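Local coordinates for phenylalanine hydroxylase (Colwellia psychrerythraea, PDB 2V27), which probably hydroxylates L-phenylalanine to L-tyrosine with molecular oxygen, tetrahydrobiopterin and a non-haem iron, the first step of phenylalanine breakdown, at residues 120-125 with 165-170. Sequence-based numbering, arbitrary orientation.
Sequences IFHEIF and TIEFGL. With FE (Fe (III) ion), chain E.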
loop_
_atom_site.group_PDB
_atom_site.type_symbol
_atom_site.label_atom_id
_atom_site.label_comp_id
_atom_site.label_asym_id
_atom_site.label_seq_id
_atom_site.Cartn_x
_atom_site.Cartn_y
_atom_site.Cartn_z
ATOM N N ILE B 120 -17.111 14.628 -5.533
ATOM C CA ILE B 120 -18.245 15.259 -4.885
ATOM C C ILE B 120 -18.930 14.299 -3.907
ATOM O O ILE B 120 -19.462 14.742 -2.871
ATOM C CB ILE B 120 -19.216 15.858 -5.925
ATOM C CG1 ILE B 120 -20.216 16.769 -5.235
ATOM C CG2 ILE B 120 -19.966 14.803 -6.732
ATOM C CD1 ILE B 120 -20.961 17.713 -6.283
ATOM N N PHE B 121 -18.911 12.987 -4.225
ATOM C CA PHE B 121 -19.452 12.019 -3.278
ATOM C C PHE B 121 -18.619 11.939 -1.968
ATOM O O PHE B 121 -19.188 11.968 -0.860
ATOM C CB PHE B 121 -19.620 10.633 -3.929
ATOM C CG PHE B 121 -20.237 9.641 -2.979
ATOM C CD1 PHE B 121 -21.616 9.657 -2.764
ATOM C CD2 PHE B 121 -19.442 8.745 -2.212
ATOM C CE1 PHE B 121 -22.229 8.764 -1.818
ATOM C CE2 PHE B 121 -20.033 7.862 -1.279
ATOM C CZ PHE B 121 -21.408 7.855 -1.070
ATOM N N HIS B 122 -17.312 11.799 -2.098
ATOM C CA HIS B 122 -16.453 11.835 -0.900
ATOM C C HIS B 122 -16.765 13.057 -0.012
ATOM O O HIS B 122 -16.963 12.945 1.188
ATOM C CB HIS B 122 -14.976 11.810 -1.268
ATOM C CG HIS B 122 -14.093 12.098 -0.092
ATOM N ND1 HIS B 122 -14.054 11.256 1.008
ATOM C CD2 HIS B 122 -13.328 13.167 0.224
ATOM C CE1 HIS B 122 -13.216 11.759 1.906
ATOM N NE2 HIS B 122 -12.763 12.923 1.455
ATOM N N GLU B 123 -16.849 14.246 -0.609
ATOM C CA GLU B 123 -16.989 15.458 0.211
ATOM C C GLU B 123 -18.383 15.565 0.791
ATOM O O GLU B 123 -18.491 15.858 1.991
ATOM C CB GLU B 123 -16.684 16.744 -0.615
ATOM C CG GLU B 123 -15.352 16.732 -1.390
ATOM C CD GLU B 123 -14.117 16.784 -0.518
ATOM O OE1 GLU B 123 -14.205 16.594 0.736
ATOM O OE2 GLU B 123 -13.025 17.026 -1.107
ATOM N N ILE B 124 -19.427 15.373 -0.037
ATOM C CA ILE B 124 -20.775 15.606 0.472
ATOM C C ILE B 124 -21.239 14.453 1.384
ATOM O O ILE B 124 -21.789 14.704 2.452
ATOM C CB ILE B 124 -21.779 15.910 -0.696
ATOM C CG1 ILE B 124 -21.403 17.251 -1.354
ATOM C CG2 ILE B 124 -23.217 15.952 -0.198
ATOM C CD1 ILE B 124 -22.393 17.699 -2.429
ATOM N N PHE B 125 -21.005 13.204 0.959
ATOM C CA PHE B 125 -21.388 12.096 1.795
ATOM C C PHE B 125 -20.413 11.897 2.976
ATOM O O PHE B 125 -20.831 11.659 4.147
ATOM C CB PHE B 125 -21.514 10.824 0.955
ATOM C CG PHE B 125 -22.139 9.701 1.705
ATOM C CD1 PHE B 125 -23.508 9.402 1.563
ATOM C CD2 PHE B 125 -21.341 8.914 2.491
ATOM C CE1 PHE B 125 -24.086 8.329 2.300
ATOM C CE2 PHE B 125 -21.864 7.870 3.193
ATOM C CZ PHE B 125 -23.210 7.549 3.121
ATOM N N THR B 165 -7.736 12.703 11.900
ATOM C CA THR B 165 -8.999 13.150 12.534
ATOM C C THR B 165 -10.060 13.243 11.433
ATOM O O THR B 165 -10.814 12.305 11.220
ATOM C CB THR B 165 -8.818 14.523 13.300
ATOM O OG1 THR B 165 -8.181 15.501 12.451
ATOM C CG2 THR B 165 -7.938 14.274 14.530
ATOM N N ILE B 166 -10.088 14.353 10.708
ATOM C CA ILE B 166 -11.107 14.552 9.680
ATOM C C ILE B 166 -11.146 13.457 8.615
ATOM O O ILE B 166 -12.259 13.127 8.138
ATOM C CB ILE B 166 -10.910 15.974 9.078
ATOM C CG1 ILE B 166 -11.311 17.009 10.186
ATOM C CG2 ILE B 166 -11.749 16.184 7.760
ATOM C CD1 ILE B 166 -10.987 18.410 9.871
ATOM N N GLU B 167 -9.972 12.937 8.186
ATOM C CA GLU B 167 -10.018 11.911 7.142
ATOM C C GLU B 167 -10.219 10.482 7.709
ATOM O O GLU B 167 -11.081 9.735 7.196
ATOM C CB GLU B 167 -8.827 12.006 6.160
ATOM C CG GLU B 167 -8.798 13.366 5.489
ATOM C CD GLU B 167 -9.952 13.549 4.464
ATOM O OE1 GLU B 167 -10.117 14.692 3.985
ATOM O OE2 GLU B 167 -10.669 12.580 4.098
ATOM N N PHE B 168 -9.428 10.082 8.707
ATOM C CA PHE B 168 -9.431 8.681 9.181
ATOM C C PHE B 168 -9.746 8.474 10.656
ATOM O O PHE B 168 -9.437 7.436 11.235
ATOM C CB PHE B 168 -8.097 7.983 8.759
ATOM C CG PHE B 168 -8.078 7.678 7.289
ATOM C CD1 PHE B 168 -7.668 8.637 6.379
ATOM C CD2 PHE B 168 -8.625 6.482 6.813
ATOM C CE1 PHE B 168 -7.776 8.416 4.999
ATOM C CE2 PHE B 168 -8.730 6.249 5.443
ATOM C CZ PHE B 168 -8.294 7.232 4.532
ATOM N N GLY B 169 -10.391 9.465 11.262
ATOM C CA GLY B 169 -10.741 9.361 12.679
ATOM C C GLY B 169 -11.753 8.285 13.018
ATOM O O GLY B 169 -12.716 8.070 12.290
ATOM N N LEU B 170 -11.489 7.625 14.137
ATOM C CA LEU B 170 -12.411 6.656 14.680
ATOM C C LEU B 170 -12.847 7.068 16.077
ATOM O O LEU B 170 -12.207 7.923 16.720
ATOM C CB LEU B 170 -11.746 5.263 14.784
ATOM C CG LEU B 170 -11.167 4.687 13.480
ATOM C CD1 LEU B 170 -10.615 3.265 13.758
ATOM C CD2 LEU B 170 -12.246 4.621 12.398
HETATM FE FE FE E . -11.697 14.091 2.723
HETATM O O HOH W 1 -11.845 15.944 1.760
HETATM O O HOH W 2 -9.972 13.964 1.274
#
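A chi1 of 169° lays CG of His122 opposite its own backbone N and carries the imidazole off helix 120-131 toward Glu167, which answers with a chain bent at chi2 (-71°) that swings its carboxylate back from the end of helix 152-167. The two groups meet through iron. His122 NE2 binds the iron at 2.0 Å, and Glu167 grips the same ion with both oxygens, OE1 at 2.1 Å and OE2 at 2.3 Å from it, a bidentate clasp that limits how the carboxylate can turn. Glu167 OE2 lies at the edge of the imidazole, in its plane, and the ring and carboxylate planes are only 25° apart. The 3.4 Å between His122 NE2 and Glu167 OE2 is the spacing of two ligands on one metal, not a hydrogen bond. His127, from the same helix as His122, completes the protein ligands: this is the facial triad of two histidines and one carboxylate found in the biopterin-dependent aromatic amino acid hydroxylases, buried close to the centre of the folded chain. Water 1 and water 2 also bind the iron, bringing it to six ligand atoms with the carboxylate counted twice. Glu123 works from the second shell. Its carboxylate brings OE1 to 2.7 Å from the oxygen of water 1, which donates the hydrogen bond, an arrangement consistent with a second-shell group steering a metal-bound water without touching the iron. On the far side of the imidazole, ND1 of His122 hydrogen-bonds to Ser186 OG, which helps set the rotation of the ring. The backbones stay well apart, 10.3 Å between His122 CA and Glu167 CA, and the helix carrying Glu167 gives way at Phe168 to the loop leading into strand 170-173.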